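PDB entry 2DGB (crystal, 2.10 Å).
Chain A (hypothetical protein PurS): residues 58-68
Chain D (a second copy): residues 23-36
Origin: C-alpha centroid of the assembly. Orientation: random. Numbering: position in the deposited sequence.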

ATOM      1  N   GLU A  58      -2.691  15.604  10.334  1.00 17.47           N
ATOM      2  CA  GLU A  58      -3.996  16.084   9.909  1.00 18.79           C
ATOM      3  C   GLU A  58      -4.071  16.196   8.398  1.00 19.78           C
ATOM      4  O   GLU A  58      -5.077  15.817   7.792  1.00 17.48           O
ATOM      5  N   LYS A  59      -3.013  16.734   7.790  1.00 18.74           N
ATOM      6  CA  LYS A  59      -2.974  16.878   6.338  1.00 19.77           C
ATOM      7  C   LYS A  59      -2.942  15.508   5.673  1.00 19.57           C
ATOM      8  O   LYS A  59      -3.581  15.295   4.641  1.00 20.61           O
ATOM      9  N   ALA A  60      -2.189  14.580   6.255  1.00 17.07           N
ATOM     10  CA  ALA A  60      -2.096  13.236   5.693  1.00 17.82           C
ATOM     11  C   ALA A  60      -3.478  12.579   5.626  1.00 18.32           C
ATOM     12  O   ALA A  60      -3.863  12.027   4.596  1.00 18.56           O
ATOM     13  N   LYS A  61      -4.219  12.637   6.727  1.00 19.69           N
ATOM     14  CA  LYS A  61      -5.546  12.041   6.764  1.00 22.61           C
ATOM     15  C   LYS A  61      -6.532  12.785   5.860  1.00 23.12           C
ATOM     16  O   LYS A  61      -7.498  12.191   5.371  1.00 23.19           O
ATOM     17  N   ALA A  62      -6.292  14.075   5.639  1.00 20.80           N
ATOM     18  CA  ALA A  62      -7.174  14.872   4.786  1.00 20.16           C
ATOM     19  C   ALA A  62      -6.994  14.457   3.328  1.00 20.24           C
ATOM     20  O   ALA A  62      -7.951  14.441   2.548  1.00 19.48           O
HETATM   21  N   MSE A  63      -5.761  14.126   2.963  1.00 17.78           N
HETATM   22  CA  MSE A  63      -5.472  13.713   1.598  1.00 19.96           C
HETATM   23  C   MSE A  63      -6.033  12.309   1.363  1.00 17.00           C
HETATM   24  O   MSE A  63      -6.508  11.991   0.277  1.00 17.51           O
ATOM     25  N   GLY A  64      -5.987  11.474   2.392  1.00 17.49           N
ATOM     26  CA  GLY A  64      -6.545  10.141   2.267  1.00 18.38           C
ATOM     27  C   GLY A  64      -8.043  10.272   2.030  1.00 18.73           C
ATOM     28  O   GLY A  64      -8.603   9.612   1.160  1.00 18.18           O
ATOM     29  N   ALA A  65      -8.688  11.139   2.803  1.00 18.46           N
ATOM     30  CA  ALA A  65     -10.122  11.367   2.676  1.00 18.79           C
ATOM     31  C   ALA A  65     -10.462  11.956   1.309  1.00 19.19           C
ATOM     32  O   ALA A  65     -11.498  11.640   0.724  1.00 20.01           O
ATOM     33  N   LEU A  66      -9.583  12.809   0.798  1.00 18.50           N
ATOM     34  CA  LEU A  66      -9.802  13.434  -0.501  1.00 18.11           C
ATOM     35  C   LEU A  66      -9.597  12.478  -1.679  1.00 18.25           C
ATOM     36  O   LEU A  66     -10.291  12.575  -2.694  1.00 18.10           O
ATOM     37  N   LEU A  67      -8.655  11.552  -1.536  1.00 18.15           N
ATOM     38  CA  LEU A  67      -8.330  10.618  -2.608  1.00 18.25           C
ATOM     39  C   LEU A  67      -9.096   9.305  -2.644  1.00 20.34           C
ATOM     40  O   LEU A  67      -9.223   8.701  -3.711  1.00 19.85           O
ATOM     41  N   ALA A  68      -9.590   8.848  -1.496  1.00 18.12           N
ATOM     42  CA  ALA A  68     -10.330   7.590  -1.456  1.00 19.76           C
ATOM     43  C   ALA A  68     -11.801   7.790  -1.799  1.00 19.52           C
ATOM     44  O   ALA A  68     -12.378   8.820  -1.480  1.00 18.57           O
TER
ATOM     45  N   ALA D  23      -0.027  12.214 -11.713  1.00 15.35           N
ATOM     46  CA  ALA D  23      -1.423  12.617 -11.834  1.00 17.80           C
ATOM     47  C   ALA D  23      -2.042  12.939 -10.471  1.00 18.21           C
ATOM     48  O   ALA D  23      -2.781  13.913 -10.332  1.00 18.95           O
ATOM     49  N   VAL D  24      -1.753  12.119  -9.464  1.00 16.99           N
ATOM     50  CA  VAL D  24      -2.288  12.385  -8.132  1.00 15.49           C
ATOM     51  C   VAL D  24      -1.766  13.744  -7.664  1.00 15.83           C
ATOM     52  O   VAL D  24      -2.486  14.507  -7.018  1.00 14.02           O
ATOM     53  N   GLU D  25      -0.508  14.043  -7.984  1.00 14.86           N
ATOM     54  CA  GLU D  25       0.073  15.328  -7.606  1.00 16.40           C
ATOM     55  C   GLU D  25      -0.811  16.437  -8.158  1.00 18.32           C
ATOM     56  O   GLU D  25      -1.167  17.376  -7.443  1.00 18.01           O
ATOM     57  N   GLY D  26      -1.179  16.314  -9.430  1.00 18.88           N
ATOM     58  CA  GLY D  26      -2.027  17.317 -10.049  1.00 20.08           C
ATOM     59  C   GLY D  26      -3.353  17.455  -9.321  1.00 21.65           C
ATOM     60  O   GLY D  26      -3.823  18.567  -9.080  1.00 22.11           O
ATOM     61  N   VAL D  27      -3.951  16.319  -8.968  1.00 21.01           N
ATOM     62  CA  VAL D  27      -5.225  16.300  -8.260  1.00 21.50           C
ATOM     63  C   VAL D  27      -5.137  17.016  -6.917  1.00 22.17           C
ATOM     64  O   VAL D  27      -5.987  17.849  -6.587  1.00 21.88           O
ATOM     65  N   LEU D  28      -4.116  16.681  -6.135  1.00 20.88           N
ATOM     66  CA  LEU D  28      -3.941  17.308  -4.835  1.00 20.76           C
ATOM     67  C   LEU D  28      -3.649  18.789  -4.997  1.00 22.40           C
ATOM     68  O   LEU D  28      -4.194  19.613  -4.264  1.00 20.79           O
ATOM     69  N   LYS D  29      -2.797  19.128  -5.962  1.00 23.43           N
ATOM     70  CA  LYS D  29      -2.457  20.524  -6.206  1.00 24.80           C
ATOM     71  C   LYS D  29      -3.708  21.319  -6.572  1.00 27.99           C
ATOM     72  O   LYS D  29      -3.848  22.484  -6.182  1.00 29.63           O
ATOM     73  N   ASP D  30      -4.620  20.696  -7.314  1.00 27.46           N
ATOM     74  CA  ASP D  30      -5.854  21.374  -7.685  1.00 30.65           C
ATOM     75  C   ASP D  30      -6.754  21.551  -6.465  1.00 31.33           C
ATOM     76  O   ASP D  30      -7.651  22.389  -6.466  1.00 33.92           O
ATOM     77  N   LEU D  31      -6.514  20.761  -5.425  1.00 31.99           N
ATOM     78  CA  LEU D  31      -7.327  20.829  -4.214  1.00 32.17           C
ATOM     79  C   LEU D  31      -6.664  21.598  -3.076  1.00 32.52           C
ATOM     80  O   LEU D  31      -6.904  21.313  -1.900  1.00 32.11           O
ATOM     81  N   GLY D  32      -5.826  22.565  -3.430  1.00 31.84           N
ATOM     82  CA  GLY D  32      -5.150  23.370  -2.428  1.00 30.85           C
ATOM     83  C   GLY D  32      -4.229  22.615  -1.489  1.00 30.38           C
ATOM     84  O   GLY D  32      -3.895  23.115  -0.415  1.00 29.87           O
ATOM     85  N   HIS D  33      -3.814  21.412  -1.877  1.00 27.96           N
ATOM     86  CA  HIS D  33      -2.916  20.632  -1.036  1.00 26.39           C
ATOM     87  C   HIS D  33      -1.535  20.509  -1.661  1.00 25.18           C
ATOM     88  O   HIS D  33      -1.268  19.592  -2.440  1.00 23.27           O
ATOM     89  N   PRO D  34      -0.639  21.449  -1.331  1.00 24.35           N
ATOM     90  CA  PRO D  34       0.725  21.447  -1.864  1.00 23.74           C
ATOM     91  C   PRO D  34       1.430  20.122  -1.588  1.00 22.93           C
ATOM     92  O   PRO D  34       1.458  19.653  -0.451  1.00 21.54           O
ATOM     93  N   VAL D  35       1.982  19.515  -2.632  1.00 20.61           N
ATOM     94  CA  VAL D  35       2.708  18.266  -2.473  1.00 20.49           C
ATOM     95  C   VAL D  35       3.988  18.301  -3.274  1.00 19.03           C
ATOM     96  O   VAL D  35       4.025  18.779  -4.405  1.00 18.24           O
ATOM     97  N   GLU D  36       5.045  17.790  -2.668  1.00 16.61           N
ATOM     98  CA  GLU D  36       6.331  17.743  -3.316  1.00 15.83           C
ATOM     99  C   GLU D  36       6.383  16.533  -4.247  1.00 14.97           C
ATOM    100  O   GLU D  36       6.870  16.626  -5.372  1.00 12.35           O
TER

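How does the chain A helix begin its contact with the second copy? A:Lys59 points its CA-to-CB bond toward chain D, and its backbone O lies 4.5 Å from CD2 of D:His33. Its side chain is extended (chi1 m, then t throughout); the closest side-chain atom, CB of A:Lys59, is 4.9 Å from CD2 of D:His33, and NZ is hydrogen-bonded elsewhere in the structure. A:Ala60 points away. One turn on from A:Glu58, A:Ala62 faces chain D, and its CB lies 3.9 Å from NE2 of D:His33, a contact without a hydrogen bond.

What does selenomethionine A:Met63 touch? Its CB leaves sideways, and the rotamer is m, t, m. CG of A:Met63 comes within 3.5 Å of CD2 of D:His33, while its SE sits 4.1 Å from CD1 of D:Leu28 and 4.0 Å from CG1 of D:Val35. D:Leu28 (m, t) also starts sideways, yet its end comes nearer to chain A.

What does A:Leu66 meet? D:His33 points toward chain A with chi1 at -90°, and within chain D its ND1 donates a nearly straight hydrogen bond to O of D:Leu31 (3.2 Å). A:Leu66 (m, t) lays CD1 over one face, 3.7 Å from CE1 of D:His33, in a CH-pi contact. CB of A:Leu66 also reaches CD1 of D:Leu31 at 4.4 Å.

What closes the contact near the helix end? A:Leu67 (m, t) points toward the chain D helix and touches three of its residues: its CD1 meets CG1 of D:Val24 at 3.7 Å, and its CD2 lies 3.7 Å from CD2 of D:Leu28 and 4.1 Å from CG1 of D:Val27. Both valines are in the t rotamer. No hydrogen bond joins the two stretches; the contacts are mostly between apolar side chains, with the D:His33 ring among them.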

ATOM      1  CB  GLU A  58      -4.293  17.451  10.532  1.00 19.15           C
ATOM      2  CG  GLU A  58      -5.687  17.963  10.235  1.00 22.22           C
ATOM      3  CD  GLU A  58      -5.971  19.288  10.912  1.00 25.81           C
ATOM      4  OE1 GLU A  58      -7.145  19.714  10.929  1.00 26.74           O
ATOM      5  OE2 GLU A  58      -5.014  19.902  11.424  1.00 26.27           O
ATOM      6  CB  LYS A  59      -1.742  17.670   5.899  1.00 20.37           C
ATOM      7  CG  LYS A  59      -1.790  19.148   6.236  1.00 24.28           C
ATOM      8  CD  LYS A  59      -0.572  19.863   5.671  1.00 26.36           C
ATOM      9  CE  LYS A  59      -0.714  21.371   5.770  1.00 30.60           C
ATOM     10  NZ  LYS A  59       0.380  22.051   5.023  1.00 34.45           N
ATOM     11  CB  ALA A  60      -1.161  12.385   6.523  1.00 13.45           C
ATOM     12  CB  LYS A  61      -6.081  12.002   8.199  1.00 25.44           C
ATOM     13  CG  LYS A  61      -5.192  11.240   9.181  1.00 28.93           C
ATOM     14  CD  LYS A  61      -6.010  10.507  10.241  1.00 34.11           C
ATOM     15  CE  LYS A  61      -6.970  11.436  10.980  1.00 35.93           C
ATOM     16  NZ  LYS A  61      -6.263  12.511  11.727  1.00 39.47           N
ATOM     17  CB  ALA A  62      -6.866  16.362   4.943  1.00 18.54           C
HETATM   18  CB  MSE A  63      -3.962  13.776   1.344  1.00 21.35           C
HETATM   19  CG  MSE A  63      -3.391  15.176   1.566  1.00 26.30           C
HETATM   20 SE   MSE A  63      -1.524  15.368   1.104  1.00 35.25          SE
HETATM   21  CE  MSE A  63      -0.742  14.545   2.665  1.00 32.66           C
ATOM     22  CB  ALA A  65     -10.598  12.309   3.783  1.00 19.67           C
ATOM     23  CB  LEU A  66      -8.868  14.637  -0.666  1.00 19.52           C
ATOM     24  CG  LEU A  66      -9.103  15.844   0.250  1.00 23.64           C
ATOM     25  CD1 LEU A  66      -7.967  16.840   0.087  1.00 24.46           C
ATOM     26  CD2 LEU A  66     -10.440  16.496  -0.087  1.00 25.92           C
ATOM     27  CB  LEU A  67      -6.835  10.303  -2.585  1.00 15.39           C
ATOM     28  CG  LEU A  67      -5.881  11.491  -2.692  1.00 15.77           C
ATOM     29  CD1 LEU A  67      -4.464  10.956  -2.724  1.00 17.42           C
ATOM     30  CD2 LEU A  67      -6.174  12.305  -3.942  1.00 13.55           C
ATOM     31  CB  ALA A  68     -10.211   6.953  -0.072  1.00 18.48           C
TER
ATOM     32  CB  ALA D  23      -2.220  11.520 -12.528  1.00 19.68           C
ATOM     33  CB  VAL D  24      -1.859  11.310  -7.120  1.00 16.24           C
ATOM     34  CG1 VAL D  24      -2.363  11.676  -5.717  1.00 13.00           C
ATOM     35  CG2 VAL D  24      -2.420   9.959  -7.547  1.00 18.43           C
ATOM     36  CB  GLU D  25       1.502  15.463  -8.160  1.00 16.33           C
ATOM     37  CG  GLU D  25       2.552  14.737  -7.326  1.00 14.94           C
ATOM     38  CD  GLU D  25       3.917  14.654  -8.002  1.00 15.22           C
ATOM     39  OE1 GLU D  25       4.279  15.569  -8.775  1.00 14.00           O
ATOM     40  OE2 GLU D  25       4.637  13.674  -7.745  1.00 13.72           O
ATOM     41  CB  VAL D  27      -5.700  14.850  -8.012  1.00 22.17           C
ATOM     42  CG1 VAL D  27      -6.931  14.849  -7.111  1.00 23.88           C
ATOM     43  CG2 VAL D  27      -6.018  14.177  -9.338  1.00 23.74           C
ATOM     44  CB  LEU D  28      -2.813  16.626  -4.057  1.00 19.82           C
ATOM     45  CG  LEU D  28      -3.133  15.204  -3.593  1.00 19.69           C
ATOM     46  CD1 LEU D  28      -1.914  14.590  -2.912  1.00 20.22           C
ATOM     47  CD2 LEU D  28      -4.321  15.238  -2.635  1.00 16.96           C
ATOM     48  CB  LYS D  29      -1.408  20.629  -7.315  1.00 23.85           C
ATOM     49  CG  LYS D  29      -0.010  20.158  -6.885  1.00 22.00           C
ATOM     50  CD  LYS D  29       0.883  19.882  -8.095  1.00 19.94           C
ATOM     51  CE  LYS D  29       2.293  19.461  -7.690  1.00 17.20           C
ATOM     52  NZ  LYS D  29       3.055  20.579  -7.056  1.00 17.92           N
ATOM     53  CB  ASP D  30      -6.623  20.586  -8.750  1.00 30.66           C
ATOM     54  CG  ASP D  30      -5.939  20.598 -10.102  1.00 32.66           C
ATOM     55  OD1 ASP D  30      -5.164  21.541 -10.365  1.00 31.66           O
ATOM     56  OD2 ASP D  30      -6.193  19.673 -10.908  1.00 32.80           O
ATOM     57  CB  LEU D  31      -7.675  19.416  -3.743  1.00 32.59           C
ATOM     58  CG  LEU D  31      -8.564  18.611  -4.693  1.00 33.60           C
ATOM     59  CD1 LEU D  31      -8.647  17.166  -4.223  1.00 34.97           C
ATOM     60  CD2 LEU D  31      -9.949  19.244  -4.751  1.00 33.91           C
ATOM     61  CB  HIS D  33      -3.495  19.239  -0.767  1.00 28.22           C
ATOM     62  CG  HIS D  33      -4.345  19.172   0.462  1.00 28.25           C
ATOM     63  ND1 HIS D  33      -5.596  19.746   0.538  1.00 29.37           N
ATOM     64  CD2 HIS D  33      -4.099  18.642   1.684  1.00 28.29           C
ATOM     65  CE1 HIS D  33      -6.083  19.573   1.753  1.00 30.62           C
ATOM     66  NE2 HIS D  33      -5.194  18.906   2.468  1.00 30.99           N
ATOM     67  CB  PRO D  34       1.384  22.607  -1.123  1.00 24.87           C
ATOM     68  CG  PRO D  34       0.234  23.554  -0.899  1.00 27.49           C
ATOM     69  CD  PRO D  34      -0.859  22.613  -0.454  1.00 25.06           C
ATOM     70  CB  VAL D  35       1.893  17.034  -2.930  1.00 21.61           C
ATOM     71  CG1 VAL D  35       0.836  16.704  -1.893  1.00 23.78           C
ATOM     72  CG2 VAL D  35       1.259  17.301  -4.295  1.00 21.22           C
ATOM     73  CB  GLU D  36       7.417  17.667  -2.244  1.00 14.86           C
ATOM     74  CG  GLU D  36       8.777  17.270  -2.732  1.00 16.10           C
ATOM     75  CD  GLU D  36       9.849  17.558  -1.697  1.00 14.48           C
ATOM     76  OE1 GLU D  36      10.922  16.945  -1.791  1.00 15.26           O
ATOM     77  OE2 GLU D  36       9.614  18.403  -0.803  1.00 14.73           O
TER